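Local coordinates for protein putative HAD-hydrolase YfnB (Bacillus subtilis, PDB 3ED5) that is a putative hydrolase of the haloacid dehalogenase superfamily, probably acting as a phosphatase with 5'-nucleotidase activity like other members of the YjjG family, at residues Q53-R57 against V69-R73; A108-S113 against S139-F145; F156-M160 against T187-G192. Where two conformers were deposited one is given. Residues are numbered along the deposited sequence.

Contact 1 (Q53-R57 against V69-R73); sequences QGLWR and VVNTR. With FMT (formic acid), chain B; FMT (formic acid), chain F.
Two neighbouring helices of the helical cap that many HAD hydrolases carry beside their Rossmann-like core, helix 42-60 and helix 66-80, run nearly antiparallel here. The short axes of 53-57 and 69-73 come within 9.9 Å at 156°, and the closest CA pair is Leu-55 with Val-69, 5.4 Å apart. Val-69 (chi1 t) is one bump. It enters the hollow between Leu-55 and Trp-56: its CG2 lies 3.3 Å from Leu-55 O, while its CG1 is 3.8 Å from Leu-55 CB and sits over one face of the indole, 3.6 Å from the centroid of the five-membered ring and 17° off the normal, a CH-pi contact. Leu-55 (m, t) is its counterpart and pushes back toward 69-73, with CD1 3.6 Å from Arg-73 CB. Trp-56 (chi1 -77°, chi2 84°) leaves its helix sideways and swings its ring inward, so that CZ2 reaches Val-70 CG1 at 3.9 Å. Arg-73, extended beyond chi1 p, reaches to the edge of the indole; its NH1 lies 3.3 Å from Trp-56 NE1, but both are donors and no bond forms. The guanidinium is instead held by a salt bridge to Glu-91, a hydrogen bond to Asn-52 and the chain B formic acid, probably from the crystallisation liquor, whose O1 accepts from Arg-73 NH1 at 2.9 Å and from Arg-73 NH2 at 3.1 Å.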
ATOM      1  N   GLN A  53      11.010  -1.452  -6.927  1.00 32.04           N
ATOM      2  CA  GLN A  53      11.180  -0.691  -5.661  1.00 32.92           C
ATOM      3  C   GLN A  53      11.831   0.682  -5.914  1.00 32.53           C
ATOM      4  O   GLN A  53      11.352   1.691  -5.399  1.00 33.01           O
ATOM      5  CB  GLN A  53      11.954  -1.501  -4.591  1.00 33.27           C
ATOM      6  CG  GLN A  53      12.418  -0.724  -3.329  1.00 39.65           C
ATOM      7  CD  GLN A  53      11.278  -0.280  -2.414  1.00 47.87           C
ATOM      8  OE1 GLN A  53      10.148  -0.778  -2.521  1.00 50.72           O
ATOM      9  NE2 GLN A  53      11.568   0.673  -1.495  1.00 50.84           N
ATOM     10  N   GLY A  54      12.893   0.725  -6.715  1.00 31.41           N
ATOM     11  CA  GLY A  54      13.578   1.978  -7.018  1.00 31.34           C
ATOM     12  C   GLY A  54      12.694   2.972  -7.756  1.00 31.33           C
ATOM     13  O   GLY A  54      12.799   4.164  -7.527  1.00 32.19           O
ATOM     14  N   LEU A  55      11.858   2.479  -8.673  1.00 31.70           N
ATOM     15  CA  LEU A  55      10.988   3.361  -9.449  1.00 31.07           C
ATOM     16  C   LEU A  55       9.879   3.901  -8.529  1.00 32.14           C
ATOM     17  O   LEU A  55       9.626   5.104  -8.532  1.00 31.17           O
ATOM     18  CB  LEU A  55      10.395   2.635 -10.667  1.00 31.42           C
ATOM     19  CG  LEU A  55      11.409   2.114 -11.707  1.00 30.30           C
ATOM     20  CD1 LEU A  55      10.672   1.231 -12.708  1.00 31.18           C
ATOM     21  CD2 LEU A  55      12.100   3.273 -12.418  1.00 31.06           C
ATOM     22  N   TRP A  56       9.265   3.037  -7.717  1.00 32.47           N
ATOM     23  CA  TRP A  56       8.227   3.551  -6.776  1.00 32.24           C
ATOM     24  C   TRP A  56       8.840   4.547  -5.804  1.00 33.28           C
ATOM     25  O   TRP A  56       8.208   5.563  -5.471  1.00 31.79           O
ATOM     26  CB  TRP A  56       7.467   2.437  -6.013  1.00 32.59           C
ATOM     27  CG  TRP A  56       6.450   1.776  -6.854  1.00 32.90           C
ATOM     28  CD1 TRP A  56       6.681   0.713  -7.753  1.00 35.82           C
ATOM     29  CD2 TRP A  56       5.068   2.119  -6.994  1.00 32.20           C
ATOM     30  NE1 TRP A  56       5.504   0.384  -8.391  1.00 35.43           N
ATOM     31  CE2 TRP A  56       4.504   1.224  -7.940  1.00 33.66           C
ATOM     32  CE3 TRP A  56       4.213   3.053  -6.342  1.00 33.64           C
ATOM     33  CZ2 TRP A  56       3.150   1.251  -8.296  1.00 32.24           C
ATOM     34  CZ3 TRP A  56       2.851   3.089  -6.717  1.00 34.07           C
ATOM     35  CH2 TRP A  56       2.331   2.194  -7.690  1.00 34.40           C
ATOM     36  N   ARG A  57      10.060   4.293  -5.341  1.00 32.32           N
ATOM     37  CA  ARG A  57      10.701   5.280  -4.463  1.00 32.16           C
ATOM     38  C   ARG A  57      10.876   6.618  -5.174  1.00 32.44           C
ATOM     39  O   ARG A  57      10.633   7.673  -4.579  1.00 31.98           O
ATOM     40  CB  ARG A  57      12.065   4.812  -3.916  1.00 31.81           C
ATOM     41  CG  ARG A  57      11.908   3.758  -2.813  1.00 36.10           C
ATOM     42  CD  ARG A  57      11.317   4.380  -1.507  1.00 38.74           C
ATOM     43  NE  ARG A  57      12.263   5.349  -0.971  1.00 39.74           N
ATOM     44  CZ  ARG A  57      12.005   6.628  -0.731  1.00 41.52           C
ATOM     45  NH1 ARG A  57      10.794   7.142  -0.931  1.00 41.38           N
ATOM     46  NH2 ARG A  57      12.974   7.397  -0.257  1.00 42.55           N
ATOM     47  N   VAL A  69       6.515   5.111 -13.799  1.00 31.66           N
ATOM     48  CA  VAL A  69       6.912   3.933 -12.989  1.00 31.95           C
ATOM     49  C   VAL A  69       6.314   2.668 -13.607  1.00 32.03           C
ATOM     50  O   VAL A  69       7.052   1.708 -13.944  1.00 31.77           O
ATOM     51  CB  VAL A  69       6.426   4.052 -11.497  1.00 32.59           C
ATOM     52  CG1 VAL A  69       6.605   2.696 -10.734  1.00 33.09           C
ATOM     53  CG2 VAL A  69       7.173   5.180 -10.778  1.00 31.40           C
ATOM     54  N   VAL A  70       4.995   2.649 -13.779  1.00 31.33           N
ATOM     55  CA  VAL A  70       4.344   1.380 -14.106  1.00 32.28           C
ATOM     56  C   VAL A  70       4.550   1.018 -15.572  1.00 32.75           C
ATOM     57  O   VAL A  70       4.610  -0.173 -15.881  1.00 32.52           O
ATOM     58  CB  VAL A  70       2.855   1.288 -13.731  1.00 31.93           C
ATOM     59  CG1 VAL A  70       2.694   1.457 -12.181  1.00 33.09           C
ATOM     60  CG2 VAL A  70       2.004   2.285 -14.542  1.00 32.85           C
ATOM     61  N   ASN A  71       4.672   2.037 -16.431  1.00 32.12           N
ATOM     62  CA  ASN A  71       4.851   1.818 -17.888  1.00 34.10           C
ATOM     63  C   ASN A  71       6.287   1.600 -18.312  1.00 34.03           C
ATOM     64  O   ASN A  71       6.553   1.304 -19.497  1.00 33.38           O
ATOM     65  CB  ASN A  71       4.162   2.910 -18.701  1.00 34.30           C
ATOM     66  CG  ASN A  71       2.668   2.841 -18.556  1.00 37.27           C
ATOM     67  OD1 ASN A  71       2.106   1.753 -18.514  1.00 39.89           O
ATOM     68  ND2 ASN A  71       2.010   3.993 -18.473  1.00 40.03           N
ATOM     69  N   THR A  72       7.221   1.756 -17.379  1.00 33.14           N
ATOM     70  CA  THR A  72       8.602   1.419 -17.747  1.00 34.09           C
ATOM     71  C   THR A  72       9.210   0.222 -17.030  1.00 33.07           C
ATOM     72  O   THR A  72      10.224  -0.315 -17.502  1.00 32.79           O
ATOM     73  CB  THR A  72       9.565   2.619 -17.650  1.00 34.69           C
ATOM     74  OG1 THR A  72       9.580   3.109 -16.317  1.00 35.43           O
ATOM     75  CG2 THR A  72       9.131   3.761 -18.579  1.00 36.93           C
ATOM     76  N   ARG A  73       8.642  -0.204 -15.907  1.00 31.77           N
ATOM     77  CA  ARG A  73       9.298  -1.239 -15.092  1.00 30.87           C
ATOM     78  C   ARG A  73       9.511  -2.532 -15.901  1.00 30.89           C
ATOM     79  O   ARG A  73      10.601  -3.132 -15.841  1.00 30.66           O
ATOM     80  CB  ARG A  73       8.532  -1.519 -13.790  1.00 29.60           C
ATOM     81  CG  ARG A  73       7.074  -1.954 -14.017  1.00 30.62           C
ATOM     82  CD  ARG A  73       6.291  -1.837 -12.674  1.00 30.55           C
ATOM     83  NE  ARG A  73       4.859  -2.053 -12.835  1.00 31.36           N
ATOM     84  CZ  ARG A  73       4.012  -2.053 -11.802  1.00 31.61           C
ATOM     85  NH1 ARG A  73       4.497  -1.929 -10.558  1.00 31.55           N
ATOM     86  NH2 ARG A  73       2.717  -2.243 -12.002  1.00 31.00           N
TER
HETATM   87  C   FMT B 236       1.310  -1.714  -8.445  1.00 30.45           C
HETATM   88  O1  FMT B 236       2.110  -2.489  -8.940  1.00 32.05           O
HETATM   89  O2  FMT B 236       0.745  -0.840  -9.079  1.00 29.66           O
HETATM   90  C   FMT F 240       4.466   6.929 -19.118  1.00 51.85           C
HETATM   91  O1  FMT F 240       3.371   6.486 -19.455  1.00 51.60           O
HETATM   92  O2  FMT F 240       4.632   8.049 -18.627  1.00 51.87           O

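Contact 2 (A108-S113 against S139-F145); sequences AFDLIS and SGLFPFF
No hydrogen bond crosses between 108-113, the first residues of helix 108-116, and the 139-145 connection from helix 129-138 to strand 147-150; the join is aromatic and aliphatic. CA atoms approach to 6.7 Å for both Phe-109 with Leu-141 and Ser-113 with Phe-144. Among the aromatic contacts, Phe-144 (chi1 m) turns its edge to the face of Phe-109 (chi1 t) in an offset edge-to-face pair, with centroids 5.5 Å apart and planes at 85°; Phe-109 CE1 and Phe-144 CE2 are 3.8 Å apart. Ser-113 CA lies over a face of the Phe-144 ring, 4.2 Å from its centroid, as a CH-pi contact. The setting is the Rossmann-like core domain of the HAD fold, where this helix and loop meet beside the parallel sheet and Ile-112 and Phe-145 also touch Phe-12 of strand 9-12 and Leu-121 of strand 120-125. Apolar packing centres on Ile-112 (m, m): its CG2 presses on Phe-144 CB at 3.4 Å, its CB meets Leu-141 CD2 at 4.1 Å and its CD1 meets Phe-145 CZ at 4.0 Å. Backbone geometry shapes the loop. Gly-140, phi 79°, ends the preceding helix in a Schellman motif and places its O 3.6 Å from Phe-109 CE1; residues 142-144 then form a 3-10 turn, with Phe-144 N hydrogen-bonded to Leu-141 O at 3.1 Å.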
ATOM      1  N   ALA A 108      -7.138  -9.768   8.608  1.00 31.67           N
ATOM      2  CA  ALA A 108      -7.564  -8.418   8.172  1.00 32.35           C
ATOM      3  C   ALA A 108      -9.075  -8.239   8.154  1.00 31.68           C
ATOM      4  O   ALA A 108      -9.579  -7.193   8.601  1.00 31.68           O
ATOM      5  CB  ALA A 108      -6.947  -8.029   6.793  1.00 31.86           C
ATOM      6  N   PHE A 109      -9.817  -9.230   7.661  1.00 31.75           N
ATOM      7  CA  PHE A 109     -11.278  -9.040   7.553  1.00 32.17           C
ATOM      8  C   PHE A 109     -11.904  -8.894   8.947  1.00 32.57           C
ATOM      9  O   PHE A 109     -12.695  -7.963   9.192  1.00 32.15           O
ATOM     10  CB  PHE A 109     -11.962 -10.153   6.753  1.00 32.52           C
ATOM     11  CG  PHE A 109     -13.401  -9.892   6.489  1.00 31.44           C
ATOM     12  CD1 PHE A 109     -13.789  -9.281   5.299  1.00 32.47           C
ATOM     13  CD2 PHE A 109     -14.378 -10.230   7.437  1.00 32.91           C
ATOM     14  CE1 PHE A 109     -15.132  -9.012   5.026  1.00 31.91           C
ATOM     15  CE2 PHE A 109     -15.728  -9.950   7.179  1.00 34.24           C
ATOM     16  CZ  PHE A 109     -16.096  -9.355   5.957  1.00 32.47           C
ATOM     17  N   ASP A 110     -11.557  -9.807   9.849  1.00 33.02           N
ATOM     18  CA  ASP A 110     -12.129  -9.758  11.203  1.00 34.25           C
ATOM     19  C   ASP A 110     -11.714  -8.466  11.932  1.00 34.15           C
ATOM     20  O   ASP A 110     -12.548  -7.836  12.637  1.00 33.66           O
ATOM     21  CB  ASP A 110     -11.732 -10.992  12.007  1.00 34.61           C
ATOM     22  CG  ASP A 110     -12.368 -12.270  11.472  1.00 38.78           C
ATOM     23  OD1 ASP A 110     -13.358 -12.203  10.687  1.00 41.63           O
ATOM     24  OD2 ASP A 110     -11.865 -13.357  11.834  1.00 43.69           O
ATOM     25  N   LEU A 111     -10.448  -8.079  11.757  1.00 33.84           N
ATOM     26  CA  LEU A 111      -9.937  -6.840  12.375  1.00 34.80           C
ATOM     27  C   LEU A 111     -10.725  -5.634  11.881  1.00 34.05           C
ATOM     28  O   LEU A 111     -11.302  -4.879  12.678  1.00 33.28           O
ATOM     29  CB  LEU A 111      -8.442  -6.629  12.114  1.00 35.93           C
ATOM     30  CG  LEU A 111      -7.992  -5.243  12.631  1.00 37.05           C
ATOM     31  CD1 LEU A 111      -7.698  -5.382  14.152  1.00 38.72           C
ATOM     32  CD2 LEU A 111      -6.879  -4.615  11.885  1.00 39.00           C
ATOM     33  N   ILE A 112     -10.772  -5.441  10.569  1.00 32.46           N
ATOM     34  CA  ILE A 112     -11.486  -4.288  10.003  1.00 33.23           C
ATOM     35  C   ILE A 112     -12.980  -4.267  10.418  1.00 32.73           C
ATOM     36  O   ILE A 112     -13.522  -3.218  10.775  1.00 32.93           O
ATOM     37  CB  ILE A 112     -11.293  -4.245   8.473  1.00 32.53           C
ATOM     38  CG1 ILE A 112      -9.808  -3.943   8.140  1.00 33.63           C
ATOM     39  CG2 ILE A 112     -12.253  -3.269   7.776  1.00 31.73           C
ATOM     40  CD1 ILE A 112      -9.274  -2.596   8.755  1.00 33.72           C
ATOM     41  N   SER A 113     -13.635  -5.427  10.369  1.00 32.88           N
ATOM     42  CA  SER A 113     -15.051  -5.525  10.768  1.00 33.91           C
ATOM     43  C   SER A 113     -15.239  -5.085  12.227  1.00 34.25           C
ATOM     44  O   SER A 113     -16.187  -4.339  12.560  1.00 34.72           O
ATOM     45  CB  SER A 113     -15.541  -6.961  10.594  1.00 34.66           C
ATOM     46  OG  SER A 113     -16.864  -7.069  11.078  1.00 37.08           O
ATOM     47  N   SER A 139     -12.526  -8.456  -2.016  1.00 30.83           N
ATOM     48  CA  SER A 139     -12.168  -9.071  -0.728  1.00 30.64           C
ATOM     49  C   SER A 139     -13.233  -8.776   0.357  1.00 31.14           C
ATOM     50  O   SER A 139     -13.113  -9.259   1.487  1.00 30.91           O
ATOM     51  CB  SER A 139     -10.824  -8.497  -0.241  1.00 31.28           C
ATOM     52  OG  SER A 139     -10.912  -7.074  -0.043  1.00 31.03           O
ATOM     53  N   GLY A 140     -14.227  -7.967   0.011  1.00 30.35           N
ATOM     54  CA  GLY A 140     -15.291  -7.567   0.982  1.00 30.36           C
ATOM     55  C   GLY A 140     -14.924  -6.468   1.972  1.00 31.55           C
ATOM     56  O   GLY A 140     -15.723  -6.186   2.876  1.00 30.43           O
ATOM     57  N   LEU A 141     -13.736  -5.882   1.850  1.00 31.80           N
ATOM     58  CA  LEU A 141     -13.288  -4.829   2.783  1.00 31.90           C
ATOM     59  C   LEU A 141     -13.904  -3.476   2.494  1.00 32.70           C
ATOM     60  O   LEU A 141     -14.085  -2.678   3.428  1.00 31.58           O
ATOM     61  CB  LEU A 141     -11.770  -4.679   2.813  1.00 32.36           C
ATOM     62  CG  LEU A 141     -10.961  -5.870   3.356  1.00 31.83           C
ATOM     63  CD1 LEU A 141      -9.496  -5.538   3.217  1.00 34.23           C
ATOM     64  CD2 LEU A 141     -11.285  -6.113   4.829  1.00 33.42           C
ATOM     65  N   PHE A 142     -14.243  -3.229   1.232  1.00 32.21           N
ATOM     66  CA  PHE A 142     -14.666  -1.891   0.760  1.00 32.54           C
ATOM     67  C   PHE A 142     -15.711  -1.172   1.663  1.00 33.41           C
ATOM     68  O   PHE A 142     -15.499  -0.023   2.023  1.00 33.79           O
ATOM     69  CB  PHE A 142     -15.216  -1.999  -0.672  1.00 33.05           C
ATOM     70  CG  PHE A 142     -15.590  -0.686  -1.280  1.00 35.35           C
ATOM     71  CD1 PHE A 142     -14.633   0.081  -1.926  1.00 38.82           C
ATOM     72  CD2 PHE A 142     -16.902  -0.210  -1.180  1.00 37.55           C
ATOM     73  CE1 PHE A 142     -14.970   1.317  -2.492  1.00 41.13           C
ATOM     74  CE2 PHE A 142     -17.246   1.016  -1.745  1.00 38.31           C
ATOM     75  CZ  PHE A 142     -16.270   1.783  -2.376  1.00 39.29           C
ATOM     76  N   PRO A 143     -16.821  -1.834   1.999  1.00 33.44           N
ATOM     77  CA  PRO A 143     -17.879  -1.094   2.709  1.00 33.31           C
ATOM     78  C   PRO A 143     -17.535  -0.607   4.127  1.00 33.93           C
ATOM     79  O   PRO A 143     -18.288   0.222   4.700  1.00 33.13           O
ATOM     80  CB  PRO A 143     -19.031  -2.107   2.780  1.00 33.95           C
ATOM     81  CG  PRO A 143     -18.683  -3.152   1.781  1.00 34.98           C
ATOM     82  CD  PRO A 143     -17.210  -3.245   1.813  1.00 33.37           C
ATOM     83  N   PHE A 144     -16.448  -1.121   4.706  1.00 33.35           N
ATOM     84  CA  PHE A 144     -16.111  -0.793   6.088  1.00 32.96           C
ATOM     85  C   PHE A 144     -15.441   0.573   6.211  1.00 33.15           C
ATOM     86  O   PHE A 144     -15.252   1.065   7.325  1.00 33.34           O
ATOM     87  CB  PHE A 144     -15.187  -1.874   6.698  1.00 33.14           C
ATOM     88  CG  PHE A 144     -15.834  -3.221   6.828  1.00 34.75           C
ATOM     89  CD1 PHE A 144     -16.787  -3.465   7.819  1.00 35.36           C
ATOM     90  CD2 PHE A 144     -15.484  -4.258   5.981  1.00 35.41           C
ATOM     91  CE1 PHE A 144     -17.398  -4.722   7.957  1.00 36.54           C
ATOM     92  CE2 PHE A 144     -16.095  -5.522   6.096  1.00 36.84           C
ATOM     93  CZ  PHE A 144     -17.050  -5.757   7.097  1.00 35.98           C
ATOM     94  N   PHE A 145     -15.055   1.160   5.079  1.00 33.55           N
ATOM     95  CA  PHE A 145     -14.334   2.465   5.057  1.00 33.12           C
ATOM     96  C   PHE A 145     -15.229   3.627   4.698  1.00 34.43           C
ATOM     97  O   PHE A 145     -16.042   3.554   3.764  1.00 35.24           O
ATOM     98  CB  PHE A 145     -13.143   2.370   4.099  1.00 32.88           C
ATOM     99  CG  PHE A 145     -12.150   1.343   4.538  1.00 32.36           C
ATOM    100  CD1 PHE A 145     -11.149   1.676   5.453  1.00 32.59           C
ATOM    101  CD2 PHE A 145     -12.257   0.015   4.101  1.00 33.33           C
ATOM    102  CE1 PHE A 145     -10.234   0.700   5.919  1.00 34.02           C
ATOM    103  CE2 PHE A 145     -11.310  -0.985   4.541  1.00 32.84           C
ATOM    104  CZ  PHE A 145     -10.314  -0.640   5.456  1.00 33.44           C
TER

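Contact 3 (F156-M160 against T187-G192); sequences FQKPM and TADIKG. With FMT (formic acid), chain D; FMT (formic acid), chain C.
At the active-site end of the HAD Rossmann-like core, the loop 156-160 brings Lys-158 against the start of helix 186-195, placing the lysine and acidic residue expected of HAD motifs III and IV side by side. Lys-158 (m, t, m, t) sends NZ to Asp-189 OD1 in a 2.7 Å salt bridge; the same ammonium forms a second salt bridge with Asp-13, the nucleophile by similarity, and a hydrogen bond to Val-124 O. Asp-189 (chi1 m) starts away from the loop, yet its carboxylate turns back, and OD2 accepts from Ser-185 N. Lys-158 O is taken by Asn-126 ND2. A cis peptide bond precedes Pro-159, and Met-160 N donates to Gln-157 O at 2.8 Å; Met-160, modelled as selenomethionine, is the N-cap of the next helix. The helix side has a wider pi-type turn at 187-190. Thr-187 O accepts from Lys-191 NZ at 3.2 Å, while Thr-187 OG1 bonds to Glu-60 and Ser-185. Pro-159 fills the space beside this helix, its CB 3.1 Å from Thr-187 O and its CG 3.7 Å from Lys-191 CD. Gln-157 NE2 serves both Glu-60 O and O1 of the chain D formic acid, the latter at 3.2 Å. The closest CA pair is Gly-192 with Pro-159, 3.7 Å apart, and Gly-192 CA makes a CA-H...O contact with Pro-159 O at 3.6 Å.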
ATOM      1  N   PHE A 156      -0.209  14.932  -5.600  1.00 34.59           N
ATOM      2  CA  PHE A 156       0.934  14.551  -4.790  1.00 33.70           C
ATOM      3  C   PHE A 156       0.787  13.057  -4.449  1.00 33.14           C
ATOM      4  O   PHE A 156      -0.082  12.371  -5.006  1.00 33.92           O
ATOM      5  CB  PHE A 156       0.976  15.417  -3.502  1.00 34.38           C
ATOM      6  CG  PHE A 156       0.961  16.898  -3.766  1.00 33.74           C
ATOM      7  CD1 PHE A 156       2.142  17.604  -3.925  1.00 33.32           C
ATOM      8  CD2 PHE A 156      -0.255  17.585  -3.850  1.00 36.36           C
ATOM      9  CE1 PHE A 156       2.116  19.014  -4.167  1.00 31.81           C
ATOM     10  CE2 PHE A 156      -0.302  18.976  -4.084  1.00 36.32           C
ATOM     11  CZ  PHE A 156       0.895  19.684  -4.262  1.00 36.71           C
ATOM     12  N   GLN A 157       1.611  12.555  -3.538  1.00 31.87           N
ATOM     13  CA  GLN A 157       1.570  11.141  -3.179  1.00 31.11           C
ATOM     14  C   GLN A 157       2.161  11.015  -1.790  1.00 30.47           C
ATOM     15  O   GLN A 157       2.959  11.842  -1.409  1.00 31.80           O
ATOM     16  CB  GLN A 157       2.365  10.273  -4.206  1.00 30.89           C
ATOM     17  CG  GLN A 157       3.862  10.574  -4.346  1.00 31.44           C
ATOM     18  CD  GLN A 157       4.190  11.900  -5.024  1.00 31.30           C
ATOM     19  OE1 GLN A 157       3.492  12.348  -5.950  1.00 34.22           O
ATOM     20  NE2 GLN A 157       5.276  12.559  -4.558  1.00 33.11           N
ATOM     21  N   LYS A 158       1.785   9.979  -1.047  1.00 32.07           N
ATOM     22  CA  LYS A 158       2.513   9.648   0.190  1.00 32.35           C
ATOM     23  C   LYS A 158       4.003   9.468  -0.167  1.00 32.21           C
ATOM     24  O   LYS A 158       4.321   8.847  -1.213  1.00 32.51           O
ATOM     25  CB  LYS A 158       1.994   8.361   0.853  1.00 32.26           C
ATOM     26  CG  LYS A 158       0.484   8.249   1.105  1.00 33.23           C
ATOM     27  CD  LYS A 158       0.182   6.946   1.939  1.00 35.33           C
ATOM     28  CE  LYS A 158       0.228   5.763   1.074  1.00 40.84           C
ATOM     29  NZ  LYS A 158      -0.203   4.529   1.779  1.00 34.24           N
ATOM     30  N   PRO A 159       4.922   9.997   0.665  1.00 32.89           N
ATOM     31  CA  PRO A 159       4.715  10.587   2.006  1.00 32.73           C
ATOM     32  C   PRO A 159       4.516  12.115   2.054  1.00 33.95           C
ATOM     33  O   PRO A 159       4.534  12.715   3.155  1.00 34.86           O
ATOM     34  CB  PRO A 159       6.031  10.270   2.706  1.00 32.97           C
ATOM     35  CG  PRO A 159       7.034  10.483   1.613  1.00 32.89           C
ATOM     36  CD  PRO A 159       6.363   9.805   0.402  1.00 33.39           C
HETATM   37  N   MSE A 160       4.347  12.751   0.903  1.00 33.75           N
HETATM   38  CA  MSE A 160       4.292  14.231   0.831  0.50 33.71           C
HETATM   39  C   MSE A 160       3.248  14.821   1.767  1.00 34.03           C
HETATM   40  O   MSE A 160       2.101  14.377   1.784  1.00 33.05           O
HETATM   41  CB  MSE A 160       4.021  14.715  -0.594  0.50 33.86           C
HETATM   42  CG  MSE A 160       5.107  14.306  -1.608  0.50 35.06           C
HETATM   43 SE   MSE A 160       6.946  14.859  -1.116  0.40 41.13          SE
HETATM   44  CE  MSE A 160       7.557  13.272  -0.220  0.50 40.90           C
ATOM     45  N   THR A 187       8.691   4.436   4.192  1.00 36.16           N
ATOM     46  CA  THR A 187       8.860   5.632   3.391  1.00 38.00           C
ATOM     47  C   THR A 187       7.565   6.341   3.024  1.00 37.38           C
ATOM     48  O   THR A 187       7.574   7.573   2.947  1.00 39.94           O
ATOM     49  CB  THR A 187       9.698   5.381   2.117  1.00 38.47           C
ATOM     50  OG1 THR A 187       9.067   4.381   1.306  1.00 40.17           O
ATOM     51  CG2 THR A 187      11.123   4.901   2.471  1.00 40.33           C
ATOM     52  N   ALA A 188       6.481   5.606   2.787  1.00 35.32           N
ATOM     53  CA  ALA A 188       5.223   6.226   2.393  1.00 34.98           C
ATOM     54  C   ALA A 188       4.371   6.455   3.614  1.00 34.43           C
ATOM     55  O   ALA A 188       3.793   7.553   3.774  1.00 36.42           O
ATOM     56  CB  ALA A 188       4.448   5.360   1.416  1.00 34.15           C
ATOM     57  N   ASP A 189       4.261   5.423   4.464  1.00 33.03           N
ATOM     58  CA  ASP A 189       3.265   5.478   5.576  1.00 32.46           C
ATOM     59  C   ASP A 189       3.839   6.061   6.844  1.00 32.74           C
ATOM     60  O   ASP A 189       3.246   6.971   7.451  1.00 31.70           O
ATOM     61  CB  ASP A 189       2.693   4.082   5.866  1.00 33.24           C
ATOM     62  CG  ASP A 189       2.004   3.476   4.666  1.00 35.41           C
ATOM     63  OD1 ASP A 189       1.168   4.173   4.051  1.00 34.51           O
ATOM     64  OD2 ASP A 189       2.342   2.309   4.339  1.00 34.11           O
ATOM     65  N   ILE A 190       4.999   5.571   7.266  1.00 31.15           N
ATOM     66  CA  ILE A 190       5.530   6.009   8.545  1.00 32.56           C
ATOM     67  C   ILE A 190       6.139   7.403   8.434  1.00 33.03           C
ATOM     68  O   ILE A 190       5.766   8.297   9.180  1.00 32.81           O
ATOM     69  CB  ILE A 190       6.503   4.985   9.155  1.00 32.60           C
ATOM     70  CG1 ILE A 190       5.876   3.567   9.172  1.00 33.22           C
ATOM     71  CG2 ILE A 190       6.943   5.440  10.532  1.00 32.38           C
ATOM     72  CD1 ILE A 190       4.474   3.456   9.893  1.00 30.71           C
ATOM     73  N   LYS A 191       7.023   7.614   7.465  1.00 33.10           N
ATOM     74  CA  LYS A 191       7.553   8.951   7.206  1.00 34.84           C
ATOM     75  C   LYS A 191       6.403   9.906   6.879  1.00 34.99           C
ATOM     76  O   LYS A 191       6.362  11.007   7.393  1.00 35.15           O
ATOM     77  CB  LYS A 191       8.566   8.940   6.071  1.00 35.67           C
ATOM     78  CG  LYS A 191       9.216  10.317   5.803  1.00 40.06           C
ATOM     79  CD  LYS A 191       9.561  10.400   4.282  1.00 47.62           C
ATOM     80  CE  LYS A 191      10.773   9.582   3.897  1.00 51.39           C
ATOM     81  NZ  LYS A 191      10.518   8.783   2.629  1.00 50.62           N
ATOM     82  N   GLY A 192       5.469   9.457   6.042  1.00 35.72           N
ATOM     83  CA  GLY A 192       4.285  10.253   5.702  1.00 35.60           C
ATOM     84  C   GLY A 192       3.530  10.734   6.942  1.00 35.72           C
ATOM     85  O   GLY A 192       3.290  11.956   7.125  1.00 34.23           O
TER
HETATM   86  C   FMT D 238       4.685  16.019  -6.551  1.00 38.68           C
HETATM   87  O1  FMT D 238       5.565  15.114  -6.477  1.00 34.84           O
HETATM   88  O2  FMT D 238       3.615  15.963  -7.208  1.00 38.88           O
HETATM   89  C   FMT C 237       1.661   3.310  -0.653  1.00 34.01           C
HETATM   90  O1  FMT C 237       2.177   2.774  -1.619  1.00 35.58           O
HETATM   91  O2  FMT C 237       0.475   3.628  -0.718  1.00 33.19           O

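In the fold
Contact 3 is the most buried of the three and the most polar, centred on a lysine that reaches the probable nucleophile. Contacts 1 and 2 are partly buried, lie on opposite sides of the chain's centre and have no hydrogen bond between their segments. Contact 1 joins two helices of the cap, whereas contact 2 fastens a helix to a loop beside the core sheet, largely through phenylalanine rings. No helix or strand is shared between contacts, but contacts 1 and 3 touch across the cap-core boundary, where Arg-57 CD packs 3.6 Å from Thr-187 OG1. Contact 2 stays separate, its nearest atoms about 12 Å from those of contact 3.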